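Local coordinates for alpha-fucosidase GH29 (Fusarium graminearum, PDB 4PSR), which probably hydrolyses alpha-L-fucosyl linkages of glycoproteins, as a fungal glycoside hydrolase of family GH29 with a TIM-barrel catalytic domain, at residues 323-328 against 360-365; 329-334 against 396-401. All coordinates share one frame; numbering follows the deposited sequence.

Contact 1: residues 323-328 against 360-365; sequences KAMVHS and NDIGDF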
loop_
_atom_site.group_PDB
_atom_site.type_symbol
_atom_site.label_atom_id
_atom_site.label_comp_id
_atom_site.label_asym_id
_atom_site.label_seq_id
_atom_site.Cartn_x
_atom_site.Cartn_y
_atom_site.Cartn_z
ATOM N N LYS A 323 -1.054 -18.031 -0.882
ATOM C CA LYS A 323 0.335 -17.973 -1.287
ATOM C C LYS A 323 0.628 -16.680 -2.017
ATOM O O LYS A 323 1.614 -16.008 -1.698
ATOM C CB LYS A 323 0.710 -19.199 -2.137
ATOM C CG LYS A 323 2.159 -19.194 -2.633
ATOM C CD LYS A 323 2.453 -20.384 -3.553
ATOM C CE LYS A 323 2.359 -21.704 -2.818
ATOM N NZ LYS A 323 3.311 -21.785 -1.685
ATOM N N ALA A 324 -0.218 -16.313 -2.974
ATOM C CA ALA A 324 -0.023 -15.086 -3.722
ATOM C C ALA A 324 -0.058 -13.865 -2.800
ATOM O O ALA A 324 0.709 -12.924 -2.987
ATOM C CB ALA A 324 -1.102 -14.944 -4.809
ATOM N N MET A 325 -0.975 -13.863 -1.833
ATOM C CA MET A 325 -1.050 -12.730 -0.920
ATOM C C MET A 325 0.185 -12.602 -0.047
ATOM O O MET A 325 0.689 -11.491 0.147
ATOM C CB MET A 325 -2.325 -12.782 -0.083
ATOM C CG MET A 325 -3.629 -12.715 -0.885
ATOM S SD MET A 325 -3.884 -11.195 -1.804
ATOM C CE MET A 325 -3.215 -11.702 -3.369
ATOM N N VAL A 326 0.669 -13.737 0.465
ATOM C CA VAL A 326 1.857 -13.713 1.305
ATOM C C VAL A 326 3.101 -13.344 0.495
ATOM O O VAL A 326 3.906 -12.516 0.942
ATOM C CB VAL A 326 2.040 -15.049 2.032
ATOM C CG1 VAL A 326 3.424 -15.177 2.664
ATOM C CG2 VAL A 326 0.939 -15.198 3.106
ATOM N N HIS A 327 3.309 -13.979 -0.663
ATOM C CA HIS A 327 4.440 -13.600 -1.520
ATOM C C HIS A 327 4.381 -12.129 -1.936
ATOM O O HIS A 327 5.402 -11.456 -1.998
ATOM C CB HIS A 327 4.514 -14.508 -2.744
ATOM C CG HIS A 327 4.862 -15.917 -2.411
ATOM N ND1 HIS A 327 5.088 -16.864 -3.383
ATOM C CD2 HIS A 327 5.026 -16.541 -1.218
ATOM C CE1 HIS A 327 5.384 -18.014 -2.800
ATOM N NE2 HIS A 327 5.353 -17.844 -1.487
ATOM N N SER A 328 3.176 -11.633 -2.193
ATOM C CA SER A 328 3.011 -10.235 -2.569
ATOM C C SER A 328 3.430 -9.341 -1.398
ATOM O O SER A 328 4.127 -8.365 -1.600
ATOM C CB SER A 328 1.586 -9.941 -3.021
ATOM O OG SER A 328 1.327 -10.596 -4.263
ATOM N N ASN A 360 -6.928 -16.037 7.443
ATOM C CA ASN A 360 -6.393 -16.972 8.439
ATOM C C ASN A 360 -4.981 -17.445 8.052
ATOM O O ASN A 360 -4.064 -17.511 8.895
ATOM C CB ASN A 360 -7.281 -18.205 8.557
ATOM C CG ASN A 360 -8.629 -17.960 9.193
ATOM O OD1 ASN A 360 -8.910 -16.940 9.822
ATOM N ND2 ASN A 360 -9.488 -18.944 9.041
ATOM N N ASP A 361 -4.789 -17.758 6.775
ATOM C CA ASP A 361 -3.501 -18.234 6.274
ATOM C C ASP A 361 -2.412 -17.153 6.322
ATOM O O ASP A 361 -1.262 -17.427 6.648
ATOM C CB ASP A 361 -3.587 -18.734 4.820
ATOM C CG ASP A 361 -4.343 -20.042 4.668
ATOM O OD1 ASP A 361 -4.543 -20.734 5.691
ATOM O OD2 ASP A 361 -4.714 -20.374 3.511
ATOM N N ILE A 362 -2.754 -15.911 5.964
ATOM C CA ILE A 362 -1.788 -14.818 6.149
ATOM C C ILE A 362 -1.398 -14.691 7.627
ATOM O O ILE A 362 -0.229 -14.504 7.950
ATOM C CB ILE A 362 -2.363 -13.474 5.594
ATOM C CG1 ILE A 362 -2.583 -13.570 4.087
ATOM C CG2 ILE A 362 -1.425 -12.324 5.951
ATOM C CD1 ILE A 362 -3.473 -12.422 3.579
ATOM N N GLY A 363 -2.386 -14.771 8.502
ATOM C CA GLY A 363 -2.134 -14.682 9.936
ATOM C C GLY A 363 -1.249 -15.794 10.475
ATOM O O GLY A 363 -0.421 -15.554 11.337
ATOM N N ASP A 364 -1.427 -17.009 9.972
ATOM C CA ASP A 364 -0.561 -18.118 10.359
ATOM C C ASP A 364 0.869 -17.796 9.962
ATOM O O ASP A 364 1.812 -17.995 10.744
ATOM C CB ASP A 364 -1.005 -19.405 9.665
ATOM C CG ASP A 364 -2.246 -20.035 10.297
ATOM O OD1 ASP A 364 -2.729 -19.546 11.334
ATOM O OD2 ASP A 364 -2.734 -21.043 9.745
ATOM N N PHE A 365 1.055 -17.285 8.743
ATOM C CA PHE A 365 2.400 -16.910 8.298
ATOM C C PHE A 365 3.033 -15.836 9.173
ATOM O O PHE A 365 4.159 -15.981 9.632
ATOM C CB PHE A 365 2.401 -16.425 6.829
ATOM C CG PHE A 365 3.770 -16.028 6.362
ATOM C CD1 PHE A 365 4.672 -17.005 5.947
ATOM C CD2 PHE A 365 4.196 -14.722 6.401
ATOM C CE1 PHE A 365 5.947 -16.694 5.560
ATOM C CE2 PHE A 365 5.498 -14.405 6.022
ATOM C CZ PHE A 365 6.377 -15.392 5.605
#
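With chi1 at 167°, Val326 sends CG1 away from its own backbone nitrogen and over the ring of Phe365, while its other branch, CG2, turns to Ile362. Phe365 is also extended, its CG trans to N, which brings one ring face under the methyl. Val326 CG1 sits 3.8 Å from the centroid of the Phe365 ring and only 8° from its normal, a CH-pi contact centred on the face rather than pressed to the rim. Val326 CG2 slides alongside Ile362 and lies 4.0 Å from Ile362 CG1. The contact is extended by Ile362 CD1, which reaches Met325 CB at 3.9 Å; the bent Met325 chain then leads its sulfur elsewhere. A beta-branched valine suits the spot because its two methyls serve two partners at once.

The helical segments 323-328 and 360-365 cross at -44°, their axes 9.6 Å apart at closest approach. They belong to helices 322-334 and 353-369, which precede and follow strand 337-343 in the (beta/alpha)8 barrel. Leu341 of that strand touches both Met325 and Ile362, so the two helices share a base on the barrel wall. Towards the more open margin, Asp361 OD2 is hydrogen-bonded to Ser322 OG and forms a salt bridge with Lys357 NZ.

Farther round helix 322-334, the buried hydroxyl of Ser328 is satisfied internally: OG donates to Ala324 O at 2.7 Å. Between 323-328 and 360-365 the touching side chains are all apolar, so packing and exclusion of water carry this part of the interface; the Asp361-Ser322 hydrogen bond adds a polar tie at its margin.

Contact 2: residues 329-334 against 396-401; sequences LLDRVS and APLQGN. With NAG (2-acetamido-2-deoxy-beta-D-glucopyranose), chain E.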
loop_
_atom_site.group_PDB
_atom_site.type_symbol
_atom_site.label_atom_id
_atom_site.label_comp_id
_atom_site.label_asym_id
_atom_site.label_seq_id
_atom_site.Cartn_x
_atom_site.Cartn_y
_atom_site.Cartn_z
ATOM N N LEU A 329 2.973 -9.663 -0.183
ATOM C CA LEU A 329 3.355 -8.893 0.987
ATOM C C LEU A 329 4.883 -8.831 1.123
ATOM O O LEU A 329 5.450 -7.773 1.356
ATOM C CB LEU A 329 2.721 -9.510 2.233
ATOM C CG LEU A 329 3.168 -8.888 3.562
ATOM C CD1 LEU A 329 2.813 -7.403 3.630
ATOM C CD2 LEU A 329 2.543 -9.653 4.717
ATOM N N LEU A 330 5.539 -9.992 1.033
ATOM C CA LEU A 330 6.990 -10.031 1.182
ATOM C C LEU A 330 7.686 -9.184 0.120
ATOM O O LEU A 330 8.656 -8.467 0.411
ATOM C CB LEU A 330 7.484 -11.476 1.125
ATOM C CG LEU A 330 7.041 -12.360 2.307
ATOM C CD1 LEU A 330 7.177 -13.828 1.957
ATOM C CD2 LEU A 330 7.827 -12.016 3.583
ATOM N N ASP A 331 7.196 -9.267 -1.117
ATOM C CA ASP A 331 7.723 -8.445 -2.179
ATOM C C ASP A 331 7.611 -6.957 -1.861
ATOM O O ASP A 331 8.584 -6.234 -1.977
ATOM C CB ASP A 331 7.022 -8.807 -3.486
ATOM C CG ASP A 331 7.667 -8.157 -4.685
ATOM O OD1 ASP A 331 8.743 -8.630 -5.123
ATOM O OD2 ASP A 331 7.090 -7.197 -5.270
ATOM N N ARG A 332 6.431 -6.497 -1.464
ATOM C CA ARG A 332 6.254 -5.068 -1.192
ATOM C C ARG A 332 7.132 -4.607 -0.043
ATOM O O ARG A 332 7.758 -3.549 -0.111
ATOM C CB ARG A 332 4.797 -4.693 -0.876
ATOM C CG ARG A 332 3.704 -5.128 -1.886
ATOM C CD ARG A 332 4.048 -4.839 -3.334
ATOM N NE ARG A 332 4.489 -5.993 -4.118
ATOM C CZ ARG A 332 3.696 -6.883 -4.700
ATOM N NH1 ARG A 332 4.257 -7.883 -5.397
ATOM N NH2 ARG A 332 2.368 -6.827 -4.559
ATOM N N VAL A 333 7.194 -5.399 1.018
ATOM C CA VAL A 333 7.959 -5.020 2.189
ATOM C C VAL A 333 9.449 -4.953 1.853
ATOM O O VAL A 333 10.151 -4.065 2.327
ATOM C CB VAL A 333 7.670 -5.973 3.347
ATOM C CG1 VAL A 333 8.655 -5.811 4.466
ATOM C CG2 VAL A 333 6.229 -5.810 3.844
ATOM N N SER A 334 9.925 -5.882 1.024
ATOM C CA SER A 334 11.334 -5.902 0.629
ATOM C C SER A 334 11.718 -4.677 -0.211
ATOM O O SER A 334 12.899 -4.306 -0.296
ATOM C CB SER A 334 11.659 -7.181 -0.158
ATOM O OG SER A 334 11.183 -7.154 -1.500
ATOM N N ALA A 396 -1.918 -10.359 -12.500
ATOM C CA ALA A 396 -2.143 -11.346 -11.458
ATOM C C ALA A 396 -1.074 -11.118 -10.392
ATOM O O ALA A 396 -0.032 -10.531 -10.669
ATOM C CB ALA A 396 -2.055 -12.762 -12.022
ATOM N N PRO A 397 -1.356 -11.517 -9.156
ATOM C CA PRO A 397 -0.368 -11.281 -8.094
ATOM C C PRO A 397 0.852 -12.190 -8.179
ATOM O O PRO A 397 0.721 -13.316 -8.665
ATOM C CB PRO A 397 -1.160 -11.572 -6.819
ATOM C CG PRO A 397 -2.223 -12.537 -7.264
ATOM C CD PRO A 397 -2.602 -12.106 -8.640
ATOM N N LEU A 398 1.993 -11.701 -7.711
ATOM C CA LEU A 398 3.216 -12.516 -7.611
ATOM C C LEU A 398 3.013 -13.816 -6.868
ATOM O O LEU A 398 2.522 -13.840 -5.737
ATOM C CB LEU A 398 4.309 -11.767 -6.864
ATOM C CG LEU A 398 5.616 -12.531 -6.594
ATOM C CD1 LEU A 398 6.350 -12.690 -7.909
ATOM C CD2 LEU A 398 6.495 -11.818 -5.580
ATOM N N GLN A 399 3.477 -14.873 -7.503
ATOM C CA GLN A 399 3.625 -16.159 -6.859
ATOM C C GLN A 399 5.007 -16.657 -7.195
ATOM O O GLN A 399 5.339 -16.875 -8.352
ATOM C CB GLN A 399 2.598 -17.146 -7.386
ATOM C CG GLN A 399 1.185 -16.866 -6.959
ATOM C CD GLN A 399 0.301 -18.084 -7.106
ATOM O OE1 GLN A 399 0.616 -19.158 -6.590
ATOM N NE2 GLN A 399 -0.808 -17.929 -7.822
ATOM N N GLY A 400 5.835 -16.806 -6.171
ATOM C CA GLY A 400 7.180 -17.310 -6.333
ATOM C C GLY A 400 7.320 -18.769 -5.933
ATOM O O GLY A 400 6.347 -19.470 -5.655
ATOM N N ASN A 401 8.562 -19.221 -5.952
ATOM C CA ASN A 401 8.910 -20.573 -5.565
ATOM C C ASN A 401 10.303 -20.603 -4.934
ATOM O O ASN A 401 10.883 -19.547 -4.596
ATOM C CB ASN A 401 8.778 -21.529 -6.769
ATOM C CG ASN A 401 9.745 -21.204 -7.913
ATOM O OD1 ASN A 401 10.739 -20.524 -7.744
ATOM N ND2 ASN A 401 9.465 -21.769 -9.093
HETATM C C1 NAG E . 10.363 -21.745 -10.207
HETATM C C2 NAG E . 10.480 -23.106 -10.874
HETATM C C3 NAG E . 11.464 -23.023 -12.034
HETATM C C4 NAG E . 11.044 -21.915 -12.988
HETATM C C5 NAG E . 10.838 -20.601 -12.232
HETATM C C6 NAG E . 10.278 -19.508 -13.111
HETATM C C7 NAG E . 10.136 -25.162 -9.570
HETATM C C8 NAG E . 10.724 -26.097 -8.556
HETATM N N2 NAG E . 10.897 -24.118 -9.913
HETATM O O3 NAG E . 11.487 -24.267 -12.730
HETATM O O4 NAG E . 12.043 -21.703 -13.976
HETATM O O5 NAG E . 9.906 -20.785 -11.161
HETATM O O6 NAG E . 9.009 -19.872 -13.640
HETATM O O7 NAG E . 9.029 -25.351 -10.061
HETATM O O HOH W 1 2.178 -8.837 -7.411
#
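Asp331 and Leu398 mark the nearest backbone approach, their CA atoms 8.1 Å apart, between the last turns of helix 322-334 and the extended but irregular chain of 396-401. Side chains and a water span that gap. Leu398 crosses Asp331 at about a right angle and rests CD2 against its methylene, 3.7 Å from Asp331 CB. Arg332 NH1 passes 4.2 Å from Leu398 CB, which lies at the edge of the guanidinium. The same NH1 donates to a water at 3.0 Å, and Leu398 N donates to that water at 2.9 Å, so the water bridges the guanidinium and a backbone N-H of the loop.

In one of its two modelled conformers, Arg332 grips Asp331 side-on through NE and NH1, both on OD2. Asp331 OD2 lies in the guanidinium plane, 2.9 Å from Arg332 NH1; NE meets its anti lone pair, whereas NH1 comes from above the carboxylate plane. Lys335 also pairs with OD2, and Arg406 with OD1. At the end of 396-401, Asn401 ND2 is bonded covalently to C1 of an N-acetylglucosamine.

Three basic side chains around one buried carboxylate would be expected to stabilise its anionic form, while leucine covers its aliphatic stem.

Helix 322-334 serves both contacts with successive stretches of its length. Contact 1 joins it to the next barrel helix through purely hydrocarbon packing; contact 2, equally buried where the residues touch, joins it to the loop ahead of strand 405-409 and sets a leucine against a charged pair and a bridging water. The loop of contact 2 also reaches back along the helix to the first segment of contact 1: His327 ND1 lies 2.9 Å from Gly400 N, a probable hydrogen bond, and Ala324 CB packs 3.6 Å from Pro397 CG. Small alanine permits that close approach. Beyond the touching residues both segment pairs reach the surface, at Asn360 and Asp364 and at Ala396 and Gln399.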